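Local coordinates for protein TagI restriction endonuclease (Thermocrispum agreste, PDB 6GHS) that probably cleaves DNA that carries modified cytosines such as 5-methylcytosine or 5-hydroxymethylcytosine, joining an HNH nuclease domain to an SRA domain that would recognise the modified base, at residues H13-Y19 and G121-G126; A28-A32 and V104-R108. The contacts are given in a common frame with arbitrary orientation. Residues are numbered along the deposited sequence.

Contact 1: H13-Y19 and G121-G126; sequences HPEGSTY and GYRYDG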
ATOM      1  N   HIS A  13       9.767  -5.988  27.180  1.00 63.09           N
ATOM      2  CA  HIS A  13      10.521  -4.768  26.900  1.00 61.91           C
ATOM      3  C   HIS A  13       9.648  -3.841  26.064  1.00 62.07           C
ATOM      4  O   HIS A  13       9.694  -3.865  24.829  1.00 56.22           O
ATOM      5  CB  HIS A  13      11.833  -5.109  26.214  1.00 59.61           C
ATOM      6  CG  HIS A  13      12.711  -6.018  27.023  1.00 58.01           C
ATOM      7  ND1 HIS A  13      13.618  -5.549  27.947  1.00 55.79           N
ATOM      8  CD2 HIS A  13      12.809  -7.372  27.048  1.00 56.16           C
ATOM      9  CE1 HIS A  13      14.244  -6.575  28.501  1.00 57.47           C
ATOM     10  NE2 HIS A  13      13.772  -7.692  27.972  1.00 55.40           N
ATOM     11  N   PRO A  14       8.814  -3.035  26.749  1.00 65.38           N
ATOM     12  CA  PRO A  14       7.911  -2.159  26.016  1.00 64.07           C
ATOM     13  C   PRO A  14       8.634  -0.946  25.472  1.00 58.85           C
ATOM     14  O   PRO A  14       9.748  -0.646  25.904  1.00 54.94           O
ATOM     15  CB  PRO A  14       6.886  -1.726  27.085  1.00 66.60           C
ATOM     16  CG  PRO A  14       7.217  -2.491  28.332  1.00 65.88           C
ATOM     17  CD  PRO A  14       8.648  -2.870  28.208  1.00 64.72           C
ATOM     18  N   GLU A  15       7.995  -0.248  24.541  1.00 55.51           N
ATOM     19  CA  GLU A  15       8.517   1.031  24.078  1.00 55.93           C
ATOM     20  C   GLU A  15       8.776   1.898  25.298  1.00 56.17           C
ATOM     21  O   GLU A  15       8.010   1.855  26.254  1.00 60.03           O
ATOM     22  CB  GLU A  15       7.523   1.704  23.142  1.00 56.22           C
ATOM     23  CG  GLU A  15       7.970   3.056  22.596  1.00 55.21           C
ATOM     24  CD  GLU A  15       7.044   3.589  21.509  1.00 55.45           C
ATOM     25  OE1 GLU A  15       7.044   4.817  21.311  1.00 52.86           O
ATOM     26  OE2 GLU A  15       6.312   2.805  20.848  1.00 56.34           O
ATOM     27  N   GLY A  16       9.875   2.645  25.281  1.00 57.37           N
ATOM     28  CA  GLY A  16      10.334   3.386  26.463  1.00 57.27           C
ATOM     29  C   GLY A  16      11.461   2.733  27.266  1.00 56.09           C
ATOM     30  O   GLY A  16      12.253   3.458  27.876  1.00 55.91           O
ATOM     31  N   SER A  17      11.548   1.393  27.273  1.00 53.91           N
ATOM     32  CA  SER A  17      12.598   0.660  28.017  1.00 54.77           C
ATOM     33  C   SER A  17      13.997   1.239  27.798  1.00 57.56           C
ATOM     34  O   SER A  17      14.350   1.560  26.665  1.00 60.77           O
ATOM     35  CB  SER A  17      12.642  -0.817  27.609  1.00 54.36           C
ATOM     36  OG  SER A  17      11.363  -1.418  27.618  1.00 54.21           O
ATOM     37  N   THR A  18      14.775   1.375  28.876  1.00 60.10           N
ATOM     38  CA  THR A  18      16.155   1.887  28.816  1.00 59.70           C
ATOM     39  C   THR A  18      17.129   0.792  29.227  1.00 59.22           C
ATOM     40  O   THR A  18      16.758  -0.129  29.961  1.00 58.15           O
ATOM     41  CB  THR A  18      16.392   3.105  29.741  1.00 60.34           C
ATOM     42  OG1 THR A  18      15.954   2.793  31.071  1.00 64.40           O
ATOM     43  CG2 THR A  18      15.660   4.344  29.234  1.00 58.93           C
ATOM     44  N   TYR A  19      18.364   0.905  28.725  1.00 59.79           N
ATOM     45  CA  TYR A  19      19.468  -0.045  28.987  1.00 59.66           C
ATOM     46  C   TYR A  19      20.810   0.703  29.083  1.00 61.18           C
ATOM     47  O   TYR A  19      20.975   1.789  28.517  1.00 60.84           O
ATOM     48  CB  TYR A  19      19.554  -1.119  27.892  1.00 56.69           C
ATOM     49  CG  TYR A  19      18.237  -1.774  27.550  1.00 53.93           C
ATOM     50  CD1 TYR A  19      17.300  -1.114  26.754  1.00 53.49           C
ATOM     51  CD2 TYR A  19      17.928  -3.050  28.008  1.00 53.76           C
ATOM     52  CE1 TYR A  19      16.084  -1.693  26.442  1.00 54.20           C
ATOM     53  CE2 TYR A  19      16.713  -3.647  27.692  1.00 56.17           C
ATOM     54  CZ  TYR A  19      15.792  -2.962  26.908  1.00 55.24           C
ATOM     55  OH  TYR A  19      14.583  -3.537  26.595  1.00 52.50           O
ATOM     56  N   GLY A 121      23.054   5.989  28.091  1.00 80.39           N
ATOM     57  CA  GLY A 121      22.531   4.633  27.904  1.00 72.82           C
ATOM     58  C   GLY A 121      21.969   4.395  26.511  1.00 67.92           C
ATOM     59  O   GLY A 121      22.465   4.943  25.523  1.00 66.90           O
ATOM     60  N   TYR A 122      20.942   3.550  26.446  1.00 63.60           N
ATOM     61  CA  TYR A 122      20.235   3.216  25.205  1.00 59.34           C
ATOM     62  C   TYR A 122      18.750   3.054  25.509  1.00 59.88           C
ATOM     63  O   TYR A 122      18.395   2.254  26.369  1.00 64.07           O
ATOM     64  CB  TYR A 122      20.749   1.894  24.630  1.00 55.92           C
ATOM     65  CG  TYR A 122      22.117   1.959  24.016  1.00 54.09           C
ATOM     66  CD1 TYR A 122      23.242   1.642  24.752  1.00 54.36           C
ATOM     67  CD2 TYR A 122      22.289   2.319  22.687  1.00 54.91           C
ATOM     68  CE1 TYR A 122      24.509   1.694  24.190  1.00 54.85           C
ATOM     69  CE2 TYR A 122      23.551   2.374  22.113  1.00 54.71           C
ATOM     70  CZ  TYR A 122      24.658   2.062  22.871  1.00 54.23           C
ATOM     71  OH  TYR A 122      25.910   2.107  22.314  1.00 53.90           O
ATOM     72  N   ARG A 123      17.890   3.793  24.808  1.00 59.45           N
ATOM     73  CA  ARG A 123      16.432   3.625  24.915  1.00 57.32           C
ATOM     74  C   ARG A 123      15.890   2.862  23.690  1.00 53.46           C
ATOM     75  O   ARG A 123      16.359   3.060  22.560  1.00 51.82           O
ATOM     76  CB  ARG A 123      15.739   4.992  25.050  1.00 59.06           C
ATOM     77  CG  ARG A 123      14.238   4.907  25.328  1.00 61.84           C
ATOM     78  CD  ARG A 123      13.518   6.252  25.312  1.00 65.57           C
ATOM     79  NE  ARG A 123      13.928   7.142  24.214  1.00 68.80           N
ATOM     80  CZ  ARG A 123      14.774   8.177  24.313  1.00 71.32           C
ATOM     81  NH1 ARG A 123      15.335   8.521  25.474  1.00 76.04           N
ATOM     82  NH2 ARG A 123      15.058   8.895  23.228  1.00 69.83           N
ATOM     83  N   TYR A 124      14.908   1.994  23.921  1.00 48.97           N
ATOM     84  CA  TYR A 124      14.173   1.354  22.838  1.00 48.38           C
ATOM     85  C   TYR A 124      12.983   2.244  22.463  1.00 49.42           C
ATOM     86  O   TYR A 124      12.070   2.398  23.266  1.00 54.99           O
ATOM     87  CB  TYR A 124      13.706  -0.042  23.260  1.00 46.93           C
ATOM     88  CG  TYR A 124      12.662  -0.650  22.337  1.00 47.73           C
ATOM     89  CD1 TYR A 124      12.865  -0.713  20.954  1.00 47.35           C
ATOM     90  CD2 TYR A 124      11.475  -1.159  22.842  1.00 47.99           C
ATOM     91  CE1 TYR A 124      11.911  -1.255  20.110  1.00 46.22           C
ATOM     92  CE2 TYR A 124      10.518  -1.705  22.004  1.00 48.47           C
ATOM     93  CZ  TYR A 124      10.741  -1.755  20.643  1.00 47.03           C
ATOM     94  OH  TYR A 124       9.783  -2.305  19.826  1.00 46.18           O
ATOM     95  N   ASP A 125      12.983   2.806  21.249  1.00 47.37           N
ATOM     96  CA  ASP A 125      11.928   3.736  20.805  1.00 46.52           C
ATOM     97  C   ASP A 125      10.852   3.124  19.901  1.00 46.49           C
ATOM     98  O   ASP A 125      10.238   3.828  19.102  1.00 45.84           O
ATOM     99  CB  ASP A 125      12.563   4.947  20.110  1.00 47.64           C
ATOM    100  CG  ASP A 125      13.375   5.795  21.057  1.00 49.28           C
ATOM    101  OD1 ASP A 125      13.742   5.294  22.137  1.00 52.65           O
ATOM    102  OD2 ASP A 125      13.651   6.968  20.731  1.00 47.78           O
ATOM    103  N   GLY A 126      10.584   1.831  20.049  1.00 48.78           N
ATOM    104  CA  GLY A 126       9.511   1.171  19.284  1.00 51.36           C
ATOM    105  C   GLY A 126       9.783   0.847  17.818  1.00 50.87           C
ATOM    106  O   GLY A 126      10.894   1.005  17.322  1.00 55.91           O
TER
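A short peptide can join a sheet through a turn that itself pairs with the strand, as residues 13-19 do along 121-126. Pro-14 O lies at the edge of the Tyr-124 ring, 3.6 Å from its CD2, and His-13 O is close by, 3.7 Å from Tyr-124 CE2. A type II turn runs from Pro-14 to Ser-17, whose OG and N both bond back to Pro-14 O. Glu-15 lays its CG 3.8 Å from Gly-126 N and directs its carboxylate to Lys-153. Gly-16, whose positive phi suits this turn position, gives its N to Tyr-124 O (3.0 Å), while Ser-17 O accepts Tyr-124 N (2.8 Å). Thr-18 then faces Arg-123 in a non-hydrogen-bonded pair, and Tyr-19 forms the hydrogen-bonded pair with Tyr-122, both N-to-O bonds measuring 2.7 Å. Opposite the Tyr-19 carbonyl sits Gly-121, where a CB would clash with Tyr-19 O. The Tyr-19 side chain brings CE1 within 4.3 Å of Tyr-124 CB. The result is a short antiparallel ladder, led in by a beta turn, along the sheet of the SRA domain.

Contact 2: A28-A32 and V104-R108; sequences AGLHA and VRVIR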
ATOM      1  N   ALA A  28      18.599  -8.868  26.365  1.00 53.85           N
ATOM      2  CA  ALA A  28      17.163  -8.650  26.297  1.00 54.44           C
ATOM      3  C   ALA A  28      16.481  -9.274  25.066  1.00 51.94           C
ATOM      4  O   ALA A  28      15.298  -9.613  25.126  1.00 53.61           O
ATOM      5  CB  ALA A  28      16.871  -7.157  26.366  1.00 55.78           C
ATOM      6  N   GLY A  29      17.227  -9.426  23.973  1.00 51.03           N
ATOM      7  CA  GLY A  29      16.704  -9.965  22.712  1.00 49.81           C
ATOM      8  C   GLY A  29      16.341  -8.894  21.694  1.00 47.62           C
ATOM      9  O   GLY A  29      15.681  -9.191  20.705  1.00 45.11           O
ATOM     10  N   LEU A  30      16.795  -7.661  21.917  1.00 47.01           N
ATOM     11  CA  LEU A  30      16.417  -6.526  21.071  1.00 47.71           C
ATOM     12  C   LEU A  30      17.202  -6.438  19.773  1.00 46.21           C
ATOM     13  O   LEU A  30      16.652  -6.049  18.745  1.00 44.50           O
ATOM     14  CB  LEU A  30      16.570  -5.210  21.837  1.00 48.53           C
ATOM     15  CG  LEU A  30      15.288  -4.819  22.553  1.00 51.48           C
ATOM     16  CD1 LEU A  30      15.067  -5.727  23.743  1.00 53.47           C
ATOM     17  CD2 LEU A  30      15.339  -3.367  22.985  1.00 53.19           C
ATOM     18  N   HIS A  31      18.487  -6.759  19.852  1.00 44.12           N
ATOM     19  CA  HIS A  31      19.401  -6.732  18.719  1.00 42.84           C
ATOM     20  C   HIS A  31      20.140  -8.054  18.726  1.00 43.58           C
ATOM     21  O   HIS A  31      20.039  -8.800  19.682  1.00 46.64           O
ATOM     22  CB  HIS A  31      20.385  -5.598  18.914  1.00 41.09           C
ATOM     23  CG  HIS A  31      20.848  -4.965  17.644  1.00 41.17           C
ATOM     24  ND1 HIS A  31      22.017  -5.326  17.012  1.00 41.32           N
ATOM     25  CD2 HIS A  31      20.325  -3.953  16.912  1.00 41.25           C
ATOM     26  CE1 HIS A  31      22.184  -4.579  15.935  1.00 41.18           C
ATOM     27  NE2 HIS A  31      21.171  -3.735  15.854  1.00 41.00           N
ATOM     28  N   ALA A  32      20.887  -8.351  17.675  1.00 42.82           N
ATOM     29  CA  ALA A  32      21.639  -9.598  17.605  1.00 42.13           C
ATOM     30  C   ALA A  32      23.085  -9.408  18.015  1.00 42.07           C
ATOM     31  O   ALA A  32      23.747 -10.382  18.377  1.00 42.78           O
ATOM     32  CB  ALA A  32      21.582 -10.153  16.195  1.00 42.74           C
ATOM     33  N   VAL A 104      10.763  -2.711  12.097  1.00 38.38           N
ATOM     34  CA  VAL A 104      12.145  -2.712  12.567  1.00 40.71           C
ATOM     35  C   VAL A 104      12.215  -1.997  13.905  1.00 41.84           C
ATOM     36  O   VAL A 104      11.928  -0.804  13.975  1.00 45.86           O
ATOM     37  CB  VAL A 104      13.064  -1.957  11.577  1.00 41.79           C
ATOM     38  CG1 VAL A 104      14.481  -1.824  12.133  1.00 42.66           C
ATOM     39  CG2 VAL A 104      13.073  -2.647  10.219  1.00 42.18           C
ATOM     40  N   ARG A 105      12.624  -2.706  14.955  1.00 40.22           N
ATOM     41  CA  ARG A 105      12.890  -2.062  16.245  1.00 39.52           C
ATOM     42  C   ARG A 105      14.035  -1.042  16.148  1.00 39.69           C
ATOM     43  O   ARG A 105      15.192  -1.416  15.936  1.00 41.23           O
ATOM     44  CB  ARG A 105      13.251  -3.104  17.308  1.00 38.42           C
ATOM     45  CG  ARG A 105      12.123  -4.035  17.711  1.00 37.70           C
ATOM     46  CD  ARG A 105      12.544  -4.898  18.886  1.00 37.51           C
ATOM     47  NE  ARG A 105      13.676  -5.757  18.538  1.00 36.20           N
ATOM     48  CZ  ARG A 105      13.586  -6.886  17.845  1.00 35.74           C
ATOM     49  NH1 ARG A 105      12.408  -7.335  17.420  1.00 36.25           N
ATOM     50  NH2 ARG A 105      14.689  -7.578  17.574  1.00 36.42           N
ATOM     51  N   VAL A 106      13.718   0.238  16.306  1.00 38.61           N
ATOM     52  CA  VAL A 106      14.756   1.239  16.503  1.00 40.77           C
ATOM     53  C   VAL A 106      15.119   1.314  17.987  1.00 43.63           C
ATOM     54  O   VAL A 106      14.245   1.498  18.835  1.00 45.24           O
ATOM     55  CB  VAL A 106      14.326   2.618  15.986  1.00 40.53           C
ATOM     56  CG1 VAL A 106      15.319   3.708  16.407  1.00 40.75           C
ATOM     57  CG2 VAL A 106      14.188   2.562  14.474  1.00 40.36           C
ATOM     58  N   ILE A 107      16.412   1.156  18.274  1.00 45.83           N
ATOM     59  CA  ILE A 107      17.000   1.378  19.595  1.00 45.93           C
ATOM     60  C   ILE A 107      17.895   2.585  19.434  1.00 48.31           C
ATOM     61  O   ILE A 107      18.818   2.562  18.627  1.00 47.24           O
ATOM     62  CB  ILE A 107      17.866   0.183  20.038  1.00 44.75           C
ATOM     63  CG1 ILE A 107      17.018  -1.101  20.133  1.00 45.76           C
ATOM     64  CG2 ILE A 107      18.565   0.491  21.359  1.00 43.78           C
ATOM     65  CD1 ILE A 107      17.677  -2.349  19.570  1.00 46.08           C
ATOM     66  N   ARG A 108      17.625   3.640  20.193  1.00 52.78           N
ATOM     67  CA  ARG A 108      18.348   4.900  20.027  1.00 56.06           C
ATOM     68  C   ARG A 108      19.449   5.028  21.083  1.00 58.08           C
ATOM     69  O   ARG A 108      19.274   4.604  22.226  1.00 58.28           O
ATOM     70  CB  ARG A 108      17.370   6.065  20.097  1.00 56.82           C
ATOM     71  CG  ARG A 108      17.661   7.174  19.101  1.00 57.27           C
ATOM     72  CD  ARG A 108      16.584   8.250  19.162  1.00 56.92           C
ATOM     73  NE  ARG A 108      15.301   7.783  18.623  1.00 55.42           N
ATOM     74  CZ  ARG A 108      14.693   8.229  17.523  1.00 55.14           C
ATOM     75  NH1 ARG A 108      15.209   9.194  16.780  1.00 53.93           N
ATOM     76  NH2 ARG A 108      13.526   7.703  17.165  1.00 56.62           N
TER
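A carbonyl just past the end of a helix can be held by an arginine from a strand, and residues 28-32 with 104-108 illustrate the case. Leu-30 O accepts two hydrogen bonds from Arg-105, one from NH2 at 2.7 Å and one from NE at 3.0 Å, and lies near the plane of the guanidinium, one acceptor shared by two donors. NH1 bonds to Thr-6 O and Gly-8 O, and NH2 has a second partner in a salt bridge with Asp-47. The carbonyl follows Gly-29, whose positive phi makes it the C-prime residue of a Schellman motif, with Leu-30 N bonded to Val-25 O and Gly-29 N to Gln-26 O. Beyond the polar centre lies Ile-107, two residues along and on the same side of the strand as Arg-105. Its CD1 packs 3.8 Å from Leu-30 CB and meets the edge of the His-31 ring, 4.1 Å from CD2; the imidazole NE2 bonds to Gly-37 O. Val-25 of helix 22-28 touches Leu-30, His-31 and Ile-107 alike, so the helix and its exit loop cover one side of strand 104-109, which pairs with strands 45-51 and 122-137.

Overall arrangement
Together the contacts show how a sheet can be extended within its own layer and covered from one side. Both use the same sheet, where strands 104-109 and 122-137 are antiparallel neighbours; Arg-123 O lies 2.7 Å from Arg-108 N in a probable hydrogen bond, and Asp-125 OD2 forms a 2.8 Å salt bridge with Arg-108 NE. Contact 1 lies nearer the surface and relies chiefly on main-chain pairing, whereas contact 2 is buried and combines a two-donor arginine-to-carbonyl hydrogen bond with apolar packing. Their centres are about 9 Å apart. The end of helix 22-28 and the loop after it connect them: Ala-28 CB meets His-13 CE1 at 3.4 Å, and from the loop Leu-30 touches Tyr-19 and Tyr-124.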